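Local coordinates for actin-binding protein, cofilin/tropomyosin family protein, putative (Entamoeba histolytica, PDB 4LIZ), which binds actin filaments and stabilises them, and may thereby contribute to phagocytosis and pseudopod formation in this protist parasite, at residues A[7-12]-A[107-112]; A[11-16]-A[27-32]; A[36-41]-A[60-65]; A[46-51]-A[80-85]. All blocks are in the same frame, centred on the assembly; numbering follows the deposited sequence.

Contact 1. Residues A[7-12]-A[107-112]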
loop_
_atom_site.group_PDB
_atom_site.type_symbol
_atom_site.label_atom_id
_atom_site.label_comp_id
_atom_site.label_asym_id
_atom_site.label_seq_id
_atom_site.Cartn_x
_atom_site.Cartn_y
_atom_site.Cartn_z
ATOM N N SER A 7 8.225 -12.976 -2.168
ATOM C CA SER A 7 7.364 -14.067 -2.626
ATOM C C SER A 7 5.888 -13.928 -2.238
ATOM O O SER A 7 5.019 -14.498 -2.949
ATOM C CB SER A 7 7.945 -15.407 -2.211
ATOM O OG SER A 7 8.045 -15.607 -0.883
ATOM N N GLU A 8 5.590 -13.301 -1.130
ATOM C CA GLU A 8 4.228 -13.115 -0.616
ATOM C C GLU A 8 3.445 -11.995 -1.265
ATOM O O GLU A 8 2.281 -11.813 -0.973
ATOM C CB GLU A 8 4.159 -13.019 0.908
ATOM C CG GLU A 8 4.679 -14.194 1.693
ATOM C CD GLU A 8 3.668 -15.321 1.592
ATOM O OE1 GLU A 8 2.479 -15.071 1.907
ATOM O OE2 GLU A 8 4.102 -16.369 1.177
ATOM N N VAL A 9 4.073 -11.184 -2.090
ATOM C CA VAL A 9 3.468 -9.950 -2.596
ATOM C C VAL A 9 2.538 -10.088 -3.767
ATOM O O VAL A 9 1.482 -9.514 -3.845
ATOM C CB VAL A 9 4.567 -8.852 -2.847
ATOM C CG1 VAL A 9 3.935 -7.581 -3.394
ATOM C CG2 VAL A 9 5.370 -8.608 -1.586
ATOM N N ALA A 10 3.031 -10.823 -4.825
ATOM C CA ALA A 10 2.311 -10.825 -6.058
ATOM C C ALA A 10 0.870 -11.384 -5.992
ATOM O O ALA A 10 -0.020 -10.917 -6.687
ATOM C CB ALA A 10 3.130 -11.543 -7.142
ATOM N N GLY A 11 0.744 -12.414 -5.196
ATOM C CA GLY A 11 -0.567 -13.042 -5.070
ATOM C C GLY A 11 -1.702 -12.138 -4.630
ATOM O O GLY A 11 -2.733 -11.939 -5.276
ATOM N N PRO A 12 -1.466 -11.513 -3.433
ATOM C CA PRO A 12 -2.490 -10.623 -2.999
ATOM C C PRO A 12 -2.692 -9.374 -3.853
ATOM O O PRO A 12 -3.781 -8.851 -3.910
ATOM C CB PRO A 12 -2.013 -10.211 -1.561
ATOM C CG PRO A 12 -1.129 -11.300 -1.169
ATOM C CD PRO A 12 -0.453 -11.823 -2.400
ATOM N N ASN A 107 8.326 -2.764 -8.173
ATOM C CA ASN A 107 8.380 -3.631 -9.329
ATOM C C ASN A 107 7.447 -4.810 -9.430
ATOM O O ASN A 107 7.153 -5.287 -10.485
ATOM C CB ASN A 107 9.784 -4.134 -9.458
ATOM C CG ASN A 107 10.683 -3.027 -9.909
ATOM O OD1 ASN A 107 10.202 -2.037 -10.522
ATOM N ND2 ASN A 107 11.956 -3.104 -9.548
ATOM N N VAL A 108 6.872 -5.178 -8.315
ATOM C CA VAL A 108 5.806 -6.167 -8.313
ATOM C C VAL A 108 4.470 -5.459 -8.375
ATOM O O VAL A 108 3.554 -5.933 -9.114
ATOM C CB VAL A 108 5.870 -7.043 -7.028
ATOM C CG1 VAL A 108 4.692 -8.062 -6.955
ATOM C CG2 VAL A 108 7.235 -7.653 -6.852
ATOM N N ILE A 109 4.311 -4.427 -7.571
ATOM C CA ILE A 109 3.085 -3.520 -7.436
ATOM C C ILE A 109 3.344 -2.367 -8.402
ATOM O O ILE A 109 3.717 -1.219 -8.049
ATOM C CB ILE A 109 2.837 -2.938 -6.045
ATOM C CG1 ILE A 109 2.957 -3.992 -5.041
ATOM C CG2 ILE A 109 1.487 -2.148 -6.004
ATOM C CD1 ILE A 109 2.520 -3.531 -3.661
ATOM N N ASN A 110 3.227 -2.713 -9.673
ATOM C CA ASN A 110 3.414 -1.780 -10.770
ATOM C C ASN A 110 2.206 -1.101 -11.315
ATOM O O ASN A 110 2.348 -0.314 -12.188
ATOM C CB ASN A 110 4.214 -2.472 -11.873
ATOM C CG ASN A 110 3.593 -3.760 -12.270
ATOM O OD1 ASN A 110 2.411 -3.808 -12.372
ATOM N ND2 ASN A 110 4.385 -4.864 -12.333
ATOM N N ASN A 111 1.009 -1.416 -10.842
ATOM C CA ASN A 111 -0.221 -0.824 -11.352
ATOM C C ASN A 111 -0.815 0.041 -10.218
ATOM O O ASN A 111 -1.582 -0.441 -9.364
ATOM C CB ASN A 111 -1.242 -1.909 -11.686
ATOM C CG ASN A 111 -2.475 -1.379 -12.359
ATOM O OD1 ASN A 111 -2.745 -0.176 -12.442
ATOM N ND2 ASN A 111 -3.241 -2.305 -12.886
ATOM N N PHE A 112 -0.470 1.286 -10.150
ATOM C CA PHE A 112 -1.066 2.200 -9.178
ATOM C C PHE A 112 -1.242 3.602 -9.731
ATOM O O PHE A 112 -0.401 4.055 -10.585
ATOM C CB PHE A 112 -0.293 2.242 -7.840
ATOM C CG PHE A 112 1.135 2.619 -7.985
ATOM C CD1 PHE A 112 2.074 1.678 -8.131
ATOM C CD2 PHE A 112 1.490 3.973 -8.070
ATOM C CE1 PHE A 112 3.448 2.021 -8.343
ATOM C CE2 PHE A 112 2.819 4.340 -8.304
ATOM C CZ PHE A 112 3.776 3.365 -8.393
#
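Val9 and Val108 meet methyl to methyl: CG1 of Val9 lies 3.7 Å from CG1 of Val108, and the two branched side chains come together at a slant. Both valines hold the touching branch in the same way, CG1 being anti to the backbone N (chi1 179° in Val9, 177° in Val108) and each CG2 swung beside the N. The same CG1 of Val108 also reaches the neighbouring residue, lying 3.8 Å from CB of Ala10 and equally close to its CA, so one methyl group is laid across two consecutive residues. Ile109 meets the same methyl of Val9: its CG1 stands 4.1 Å from Val9 CG1, the two side chains running nearly at right angles. The contact joins the start of helix 10-17 to the end of helix 92-108, the long helix of the ADF-homology fold, on one face of the central mixed sheet. Beneath them lies that sheet, where Val9 touches Leu38 and Phe29, and Ile109 touches Phe81. Burial is uneven, since Val9 and Ile109 are enclosed whereas Ala10 is exposed and Val108 partly so. Toward the end of helix 92-108, weak bonds run from Asn110 ND2 to Asn107 O and from Asn110 N to Val108 O. A little further on, the backbone O of Asn111 is hydrogen-bonded to the hydroxyl of Tyr64 in strand 60-69.

Contact 2. Residues A[11-16]-A[27-32]. With NA (sodium ion), chain C.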
loop_
_atom_site.group_PDB
_atom_site.type_symbol
_atom_site.label_atom_id
_atom_site.label_comp_id
_atom_site.label_asym_id
_atom_site.label_seq_id
_atom_site.Cartn_x
_atom_site.Cartn_y
_atom_site.Cartn_z
ATOM N N GLY A 11 0.744 -12.414 -5.196
ATOM C CA GLY A 11 -0.567 -13.042 -5.070
ATOM C C GLY A 11 -1.702 -12.138 -4.630
ATOM O O GLY A 11 -2.733 -11.939 -5.276
ATOM N N PRO A 12 -1.466 -11.513 -3.433
ATOM C CA PRO A 12 -2.490 -10.623 -2.999
ATOM C C PRO A 12 -2.692 -9.374 -3.853
ATOM O O PRO A 12 -3.781 -8.851 -3.910
ATOM C CB PRO A 12 -2.013 -10.211 -1.561
ATOM C CG PRO A 12 -1.129 -11.300 -1.169
ATOM C CD PRO A 12 -0.453 -11.823 -2.400
ATOM N N VAL A 13 -1.650 -8.857 -4.482
ATOM C CA VAL A 13 -1.763 -7.743 -5.418
ATOM C C VAL A 13 -2.731 -8.110 -6.592
ATOM O O VAL A 13 -3.604 -7.367 -6.883
ATOM C CB VAL A 13 -0.313 -7.350 -5.882
ATOM C CG1 VAL A 13 -0.395 -6.396 -7.089
ATOM C CG2 VAL A 13 0.447 -6.705 -4.718
ATOM N N ALA A 14 -2.511 -9.315 -7.091
ATOM C CA ALA A 14 -3.396 -9.778 -8.146
ATOM C C ALA A 14 -4.872 -9.893 -7.666
ATOM O O ALA A 14 -5.820 -9.601 -8.378
ATOM C CB ALA A 14 -2.951 -11.119 -8.658
ATOM N N GLU A 15 -5.024 -10.338 -6.387
ATOM C CA GLU A 15 -6.347 -10.416 -5.793
ATOM C C GLU A 15 -7.061 -9.055 -5.758
ATOM O O GLU A 15 -8.239 -8.905 -5.997
ATOM C CB GLU A 15 -6.322 -11.087 -4.440
ATOM C CG GLU A 15 -5.872 -12.535 -4.464
ATOM C CD GLU A 15 -6.057 -13.150 -3.133
ATOM O OE1 GLU A 15 -5.198 -13.063 -2.264
ATOM O OE2 GLU A 15 -7.103 -13.802 -2.947
ATOM N N VAL A 16 -6.291 -8.019 -5.290
ATOM C CA VAL A 16 -6.851 -6.668 -5.280
ATOM C C VAL A 16 -7.268 -6.194 -6.665
ATOM O O VAL A 16 -8.385 -5.747 -6.796
ATOM C CB VAL A 16 -5.833 -5.700 -4.603
ATOM C CG1 VAL A 16 -6.290 -4.272 -4.831
ATOM C CG2 VAL A 16 -5.565 -5.955 -3.149
ATOM N N VAL A 27 -4.677 -4.953 0.756
ATOM C CA VAL A 27 -3.702 -5.708 1.451
ATOM C C VAL A 27 -2.709 -4.838 2.159
ATOM O O VAL A 27 -2.414 -3.737 1.615
ATOM C CB VAL A 27 -2.994 -6.758 0.571
ATOM C CG1 VAL A 27 -2.305 -6.067 -0.627
ATOM C CG2 VAL A 27 -2.013 -7.647 1.295
ATOM N N VAL A 28 -2.298 -5.241 3.342
ATOM C CA VAL A 28 -1.203 -4.597 4.097
ATOM C C VAL A 28 -0.134 -5.599 4.309
ATOM O O VAL A 28 -0.437 -6.716 4.795
ATOM C CB VAL A 28 -1.724 -3.978 5.403
ATOM C CG1 VAL A 28 -0.564 -3.345 6.185
ATOM C CG2 VAL A 28 -2.817 -2.986 5.178
ATOM N N PHE A 29 1.133 -5.275 3.965
ATOM C CA PHE A 29 2.255 -6.085 4.188
ATOM C C PHE A 29 3.129 -5.590 5.310
ATOM O O PHE A 29 3.342 -4.356 5.439
ATOM C CB PHE A 29 3.180 -6.154 2.935
ATOM C CG PHE A 29 2.500 -6.671 1.670
ATOM C CD1 PHE A 29 2.306 -8.061 1.539
ATOM C CD2 PHE A 29 2.032 -5.844 0.670
ATOM C CE1 PHE A 29 1.697 -8.523 0.396
ATOM C CE2 PHE A 29 1.429 -6.386 -0.466
ATOM C CZ PHE A 29 1.258 -7.723 -0.563
ATOM N N GLY A 30 3.546 -6.506 6.128
ATOM C CA GLY A 30 4.566 -6.234 7.115
ATOM C C GLY A 30 5.895 -6.795 6.733
ATOM O O GLY A 30 6.097 -7.493 5.731
ATOM N N VAL A 31 6.902 -6.389 7.485
ATOM C CA VAL A 31 8.283 -6.663 7.158
ATOM C C VAL A 31 8.919 -7.456 8.273
ATOM O O VAL A 31 8.967 -6.956 9.417
ATOM C CB VAL A 31 9.011 -5.283 6.857
ATOM C CG1 VAL A 31 10.472 -5.519 6.495
ATOM C CG2 VAL A 31 8.427 -4.547 5.719
ATOM N N GLN A 32 9.414 -8.643 7.960
ATOM C CA GLN A 32 10.210 -9.465 8.882
ATOM C C GLN A 32 11.671 -9.412 8.443
ATOM O O GLN A 32 12.016 -9.163 7.309
ATOM C CB GLN A 32 9.748 -10.903 8.892
ATOM C CG GLN A 32 8.332 -11.059 9.391
ATOM C CD GLN A 32 7.826 -12.491 9.341
ATOM O OE1 GLN A 32 8.514 -13.415 8.831
ATOM N NE2 GLN A 32 6.625 -12.689 9.830
HETATM NA NA NA C . -10.298 -7.876 -5.890
HETATM O O HOH W 1 -12.116 -6.435 -6.355
#
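Pro12 meets strand 26-32 first, setting its CB 3.8 Å from CG2 of Val27. The same CB lies 4.2 Å from CZ of Phe29, so the proline ring rests on two residues that alternate along one face of the strand. Val13, one position further along the helix, is turned more to the flank; its CG2 approaches the Phe29 ring at the edge, near the ring plane, 4.4 Å from CZ. Within the strand, Val27 CG2 sits 3.8 Å above one face of this ring, offset toward the rim. Helix 10-17 thus packs on the sheet of the ADF-homology fold almost antiparallel to strand 26-32, at 164° between their directions and with 9.4 Å between the segment axes. Glu15 does not touch the strand; its OE1 forms a salt bridge with Lys43, while its backbone O binds the sodium ion at 2.3 Å. The carbonyl oxygens of Asp18, Asn21 and Val24 and one water complete the observed ligands, so the metal draws the end of the helix and the loop leading into strand 26-32 around itself. Val16, one turn after Pro12, places CG2 4.1 Å from CG1 of Val27. With chi1 at 59°, CG1 of Val27 sits between its own backbone N and carbonyl carbon and CG2 is anti to the N, so the two methyls meet Val16 and Pro12, one helical turn apart.

Contact 3. Residues A[36-41]-A[60-65]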
loop_
_atom_site.group_PDB
_atom_site.type_symbol
_atom_site.label_atom_id
_atom_site.label_comp_id
_atom_site.label_asym_id
_atom_site.label_seq_id
_atom_site.Cartn_x
_atom_site.Cartn_y
_atom_site.Cartn_z
ATOM N N ASN A 36 14.956 -11.652 5.883
ATOM C CA ASN A 36 14.264 -10.446 5.397
ATOM C C ASN A 36 13.180 -10.926 4.383
ATOM O O ASN A 36 13.542 -11.388 3.286
ATOM C CB ASN A 36 15.278 -9.528 4.718
ATOM C CG ASN A 36 16.284 -8.973 5.737
ATOM O OD1 ASN A 36 16.048 -8.990 6.939
ATOM N ND2 ASN A 36 17.384 -8.478 5.233
ATOM N N LYS A 37 11.947 -10.592 4.765
ATOM C CA LYS A 37 10.785 -11.038 3.967
ATOM C C LYS A 37 9.583 -10.143 4.238
ATOM O O LYS A 37 9.392 -9.720 5.348
ATOM C CB LYS A 37 10.424 -12.488 4.432
ATOM C CG LYS A 37 9.270 -13.111 3.776
ATOM C CD LYS A 37 9.061 -14.560 4.338
ATOM C CE LYS A 37 8.146 -15.229 3.343
ATOM N NZ LYS A 37 7.477 -16.410 3.915
ATOM N N LEU A 38 8.733 -9.940 3.225
ATOM C CA LEU A 38 7.443 -9.356 3.454
ATOM C C LEU A 38 6.391 -10.453 3.745
ATOM O O LEU A 38 6.479 -11.569 3.191
ATOM C CB LEU A 38 7.001 -8.573 2.208
ATOM C CG LEU A 38 7.332 -7.063 2.262
ATOM C CD1 LEU A 38 8.791 -6.888 2.398
ATOM C CD2 LEU A 38 6.776 -6.346 1.118
ATOM N N VAL A 39 5.475 -10.129 4.584
ATOM C CA VAL A 39 4.363 -11.031 4.937
ATOM C C VAL A 39 3.077 -10.273 4.838
ATOM O O VAL A 39 3.032 -9.018 4.940
ATOM C CB VAL A 39 4.550 -11.633 6.349
ATOM C CG1 VAL A 39 5.867 -12.478 6.324
ATOM C CG2 VAL A 39 4.508 -10.603 7.464
ATOM N N VAL A 40 1.956 -10.966 4.751
ATOM C CA VAL A 40 0.665 -10.306 4.825
ATOM C C VAL A 40 0.260 -10.023 6.271
ATOM O O VAL A 40 0.139 -10.928 7.053
ATOM C CB VAL A 40 -0.436 -11.171 4.188
ATOM C CG1 VAL A 40 -1.798 -10.588 4.450
ATOM C CG2 VAL A 40 -0.189 -11.267 2.718
ATOM N N ASP A 41 0.086 -8.749 6.589
ATOM C CA ASP A 41 -0.492 -8.339 7.859
ATOM C C ASP A 41 -2.012 -8.327 7.880
ATOM O O ASP A 41 -2.602 -8.672 8.830
ATOM C CB ASP A 41 0.023 -6.943 8.266
ATOM C CG ASP A 41 1.464 -6.940 8.741
ATOM O OD1 ASP A 41 2.043 -7.977 8.953
ATOM O OD2 ASP A 41 1.977 -5.839 8.872
ATOM N N LEU A 60 7.438 -0.767 9.876
ATOM C CA LEU A 60 7.617 -0.458 8.423
ATOM C C LEU A 60 6.620 -1.375 7.667
ATOM O O LEU A 60 6.712 -2.592 7.799
ATOM C CB LEU A 60 9.074 -0.784 8.031
ATOM C CG LEU A 60 9.480 -0.131 6.726
ATOM C CD1 LEU A 60 10.941 -0.461 6.287
ATOM C CD2 LEU A 60 8.737 -0.677 5.608
ATOM N N GLN A 61 5.735 -0.792 6.903
ATOM C CA GLN A 61 4.681 -1.561 6.201
ATOM C C GLN A 61 4.442 -1.018 4.816
ATOM O O GLN A 61 4.908 0.103 4.485
ATOM C CB GLN A 61 3.406 -1.590 7.029
ATOM C CG GLN A 61 3.480 -2.342 8.361
ATOM C CD GLN A 61 2.356 -2.011 9.274
ATOM O OE1 GLN A 61 2.253 -0.936 9.806
ATOM N NE2 GLN A 61 1.387 -2.925 9.326
ATOM N N PHE A 62 3.732 -1.742 3.960
ATOM C CA PHE A 62 3.252 -1.297 2.706
ATOM C C PHE A 62 1.794 -1.581 2.540
ATOM O O PHE A 62 1.357 -2.567 3.169
ATOM C CB PHE A 62 4.012 -1.932 1.529
ATOM C CG PHE A 62 5.517 -1.654 1.556
ATOM C CD1 PHE A 62 6.398 -2.517 2.143
ATOM C CD2 PHE A 62 5.969 -0.528 0.916
ATOM C CE1 PHE A 62 7.793 -2.213 2.237
ATOM C CE2 PHE A 62 7.327 -0.288 0.921
ATOM C CZ PHE A 62 8.176 -1.093 1.549
ATOM N N ALA A 63 1.048 -0.883 1.794
ATOM C CA ALA A 63 -0.319 -1.167 1.584
ATOM C C ALA A 63 -0.695 -0.912 0.181
ATOM O O ALA A 63 -0.147 -0.060 -0.560
ATOM C CB ALA A 63 -1.245 -0.420 2.565
ATOM N N TYR A 64 -1.743 -1.582 -0.306
ATOM C CA TYR A 64 -2.244 -1.486 -1.628
ATOM C C TYR A 64 -3.744 -1.730 -1.654
ATOM O O TYR A 64 -4.164 -2.745 -1.110
ATOM C CB TYR A 64 -1.505 -2.524 -2.529
ATOM C CG TYR A 64 -1.872 -2.463 -3.990
ATOM C CD1 TYR A 64 -1.558 -1.400 -4.791
ATOM C CD2 TYR A 64 -2.477 -3.572 -4.577
ATOM C CE1 TYR A 64 -1.820 -1.390 -6.151
ATOM C CE2 TYR A 64 -2.746 -3.599 -5.970
ATOM C CZ TYR A 64 -2.415 -2.500 -6.728
ATOM O OH TYR A 64 -2.573 -2.500 -8.148
ATOM N N TYR A 65 -4.534 -0.826 -2.192
ATOM C CA TYR A 65 -5.974 -0.992 -2.225
ATOM C C TYR A 65 -6.613 -0.387 -3.477
ATOM O O TYR A 65 -6.056 0.436 -4.117
ATOM C CB TYR A 65 -6.652 -0.442 -0.943
ATOM C CG TYR A 65 -6.660 1.056 -0.755
ATOM C CD1 TYR A 65 -7.713 1.814 -1.151
ATOM C CD2 TYR A 65 -5.597 1.683 -0.169
ATOM C CE1 TYR A 65 -7.712 3.173 -0.977
ATOM C CE2 TYR A 65 -5.595 3.040 0.032
ATOM C CZ TYR A 65 -6.656 3.769 -0.389
ATOM O OH TYR A 65 -6.691 5.110 -0.245
#
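OD2 of Asp41 accepts a hydrogen bond from NE2 of Gln61 at 3.0 Å, with an N-H...O angle of 152°. The carboxylate uses the anti lone pair of OD2, the one facing away from its other oxygen, and OD2 lies somewhat out of the amide plane of Gln61. The two flat groups are strongly twisted, their planes 54° apart. Gln61 gets there by running extended beyond CG (chi2 164°), so that its amide extends past strand 26-32 to the corner at which strand 37-44 turns. Both ends of that amide are gripped: NE2 also donates to Ala54 O, and OE1 accepts from the backbone N of Lys56, which together fix the rotation of the group and tie it to the end of helix 48-54 and the chain just beyond. A buffer molecule, probably from the crystallisation liquor, is hydrogen-bonded to the same OD2 of Asp41.

In the mixed sheet of this ADF-homology domain, strand 26-32 lies between strands 37-44 and 60-69, so the contact spans a strand and is made by side chains. The backbone of the intervening strand pairs with both, Val28 with Asp41 on one flank and Phe29 with Phe62 on the other. On the sheet face that carries helix 92-108, Leu38 sends CD2 to 4.0 Å from CD1 of Phe62, the two side chains crossing at about a right angle. Met98 and Leu101 of that helix pack on the Phe62 ring, and Val105 on Leu38, while Asp41 and Gln61 meet at the sheet's other face.

Contact 4. Residues A[46-51]-A[80-85]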
loop_
_atom_site.group_PDB
_atom_site.type_symbol
_atom_site.label_atom_id
_atom_site.label_comp_id
_atom_site.label_asym_id
_atom_site.label_seq_id
_atom_site.Cartn_x
_atom_site.Cartn_y
_atom_site.Cartn_z
ATOM N N GLY A 46 -12.579 -3.830 1.861
ATOM C CA GLY A 46 -12.368 -2.532 2.484
ATOM C C GLY A 46 -11.431 -1.705 1.635
ATOM O O GLY A 46 -11.122 -1.993 0.492
ATOM N N GLY A 47 -11.040 -0.643 2.231
ATOM C CA GLY A 47 -10.235 0.393 1.562
ATOM C C GLY A 47 -9.340 1.067 2.620
ATOM O O GLY A 47 -8.794 0.487 3.482
ATOM N N LEU A 48 -9.260 2.395 2.408
ATOM C CA LEU A 48 -8.381 3.202 3.253
ATOM C C LEU A 48 -8.534 3.012 4.778
ATOM O O LEU A 48 -7.575 2.881 5.537
ATOM C CB LEU A 48 -8.437 4.686 2.878
ATOM C CG LEU A 48 -7.458 5.538 3.676
ATOM C CD1 LEU A 48 -6.022 5.223 3.292
ATOM C CD2 LEU A 48 -7.798 7.035 3.431
ATOM N N GLU A 49 -9.785 3.034 5.261
ATOM C CA GLU A 49 -9.948 2.898 6.682
ATOM C C GLU A 49 -9.419 1.561 7.231
ATOM O O GLU A 49 -8.858 1.487 8.255
ATOM C CB GLU A 49 -11.356 3.335 7.179
ATOM C CG GLU A 49 -11.746 4.736 6.605
ATOM C CD GLU A 49 -10.741 5.932 6.868
ATOM O OE1 GLU A 49 -10.060 6.014 7.900
ATOM O OE2 GLU A 49 -10.620 6.793 5.945
ATOM N N GLU A 50 -9.673 0.509 6.480
ATOM C CA GLU A 50 -9.175 -0.804 6.839
ATOM C C GLU A 50 -7.631 -0.893 6.817
ATOM O O GLU A 50 -7.021 -1.473 7.656
ATOM C CB GLU A 50 -9.775 -1.863 5.932
ATOM C CG GLU A 50 -11.224 -2.197 6.217
ATOM C CD GLU A 50 -12.221 -1.116 5.817
ATOM O OE1 GLU A 50 -12.009 -0.327 4.935
ATOM O OE2 GLU A 50 -13.277 -1.067 6.432
ATOM N N VAL A 51 -7.046 -0.260 5.824
ATOM C CA VAL A 51 -5.617 -0.179 5.767
ATOM C C VAL A 51 -5.084 0.571 6.992
ATOM O O VAL A 51 -4.202 0.141 7.626
ATOM C CB VAL A 51 -5.212 0.562 4.458
ATOM C CG1 VAL A 51 -3.785 1.096 4.468
ATOM C CG2 VAL A 51 -5.453 -0.298 3.238
ATOM N N VAL A 80 -4.285 2.488 -5.164
ATOM C CA VAL A 80 -3.481 3.339 -4.253
ATOM C C VAL A 80 -2.389 2.478 -3.673
ATOM O O VAL A 80 -2.651 1.441 -3.060
ATOM C CB VAL A 80 -4.354 3.955 -3.172
ATOM C CG1 VAL A 80 -3.500 4.806 -2.236
ATOM C CG2 VAL A 80 -5.507 4.811 -3.759
ATOM N N PHE A 81 -1.119 2.934 -3.727
ATOM C CA PHE A 81 0.055 2.341 -3.131
ATOM C C PHE A 81 0.536 3.207 -2.016
ATOM O O PHE A 81 0.808 4.389 -2.229
ATOM C CB PHE A 81 1.163 2.031 -4.143
ATOM C CG PHE A 81 2.442 1.628 -3.533
ATOM C CD1 PHE A 81 2.602 0.464 -2.797
ATOM C CD2 PHE A 81 3.598 2.407 -3.688
ATOM C CE1 PHE A 81 3.812 0.048 -2.231
ATOM C CE2 PHE A 81 4.773 2.040 -3.123
ATOM C CZ PHE A 81 4.914 0.855 -2.415
ATOM N N ILE A 82 0.704 2.698 -0.819
ATOM C CA ILE A 82 1.206 3.432 0.338
ATOM C C ILE A 82 2.407 2.738 0.858
ATOM O O ILE A 82 2.474 1.501 1.112
ATOM C CB ILE A 82 0.160 3.457 1.473
ATOM C CG1 ILE A 82 -1.020 4.291 1.017
ATOM C CG2 ILE A 82 0.777 3.893 2.767
ATOM C CD1 ILE A 82 -2.296 4.049 1.798
ATOM N N SER A 83 3.513 3.474 1.134
ATOM C CA SER A 83 4.608 3.075 2.005
ATOM C C SER A 83 4.454 3.718 3.386
ATOM O O SER A 83 4.057 4.878 3.459
ATOM C CB SER A 83 5.981 3.338 1.351
ATOM O OG SER A 83 6.151 4.722 1.157
ATOM N N TRP A 84 4.736 2.984 4.441
ATOM C CA TRP A 84 4.485 3.430 5.779
ATOM C C TRP A 84 5.718 3.167 6.602
ATOM O O TRP A 84 6.228 2.043 6.738
ATOM C CB TRP A 84 3.310 2.625 6.428
ATOM C CG TRP A 84 3.148 2.767 7.923
ATOM C CD1 TRP A 84 3.620 1.972 8.825
ATOM C CD2 TRP A 84 2.442 3.830 8.572
ATOM N NE1 TRP A 84 3.232 2.383 10.098
ATOM C CE2 TRP A 84 2.483 3.534 9.943
ATOM C CE3 TRP A 84 1.729 4.937 8.139
ATOM C CZ2 TRP A 84 1.849 4.401 10.872
ATOM C CZ3 TRP A 84 1.096 5.794 9.051
ATOM C CH2 TRP A 84 1.180 5.493 10.412
ATOM N N ALA A 85 6.228 4.218 7.335
ATOM C CA ALA A 85 7.314 4.142 8.263
ATOM C C ALA A 85 6.853 4.831 9.517
ATOM O O ALA A 85 6.898 6.064 9.600
ATOM C CB ALA A 85 8.594 4.861 7.730
#
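The contact between Leu48, Val51 and Ile82 is purely apolar and small, about 75 Å² summed over both sides. A single terminal methyl serves both helical residues: CD1 of Ile82 lies 4.2 Å from CD1 of Leu48 and 4.3 Å from CG1 of Val51. The Leu48 and Ile82 side chains cross at about a right angle. Leu48 does not start out facing the strand; with CG anti to its backbone N (chi1 -176°), its far end swings round to bring CD1 to Ile82. In Val51, by contrast, the bond from CA to CB already points toward the strand. All three residues are buried; Tyr65 of the adjacent strand 60-69 packs against Leu48 and Ala63 against Val51, with Leu124 touching Ile82.

Polar bonds shape the beginning of the helix instead. Gly47 occupies the N-cap position, and its O accepts the bond from Val51 N at 3.0 Å. Its own N donates to OE1 of Glu50 at 2.9 Å with a nearly straight angle of 172°; the N meets OE1 on its anti side, 33° out of the carboxylate plane. Glu50, at N3, thus supplies its half of a capping box, and Gly46 N is held in turn by Glu25.

Helix 48-54 packing through Leu48 and Val51 on strand 76-85 belongs to the layered architecture of the ADF-homology fold, in which helices cover both faces of a central mixed sheet.

How the contacts relate
From the N terminus, contact 1 opens at residues 7-12 and closes only at 107-112, the widest loop of the set, and contacts 3 and 4 are nested inside it. Contact 2 starts from the same stretch, sharing Gly11 and Pro12, but closes early at strand 26-32, before contact 3 opens at 36-41. Contacts 3 and 4 cross: residues 46-51 fall between the segments of contact 3, and 80-85 follows them. Contacts 1 and 2 tie helix 10-17 to helix 92-108 and to the sheet, contact 3 spans three strands of that sheet, and contact 4 adds helix 48-54. Ala63 N bonded to Ile82 O joins contacts 3 and 4 directly.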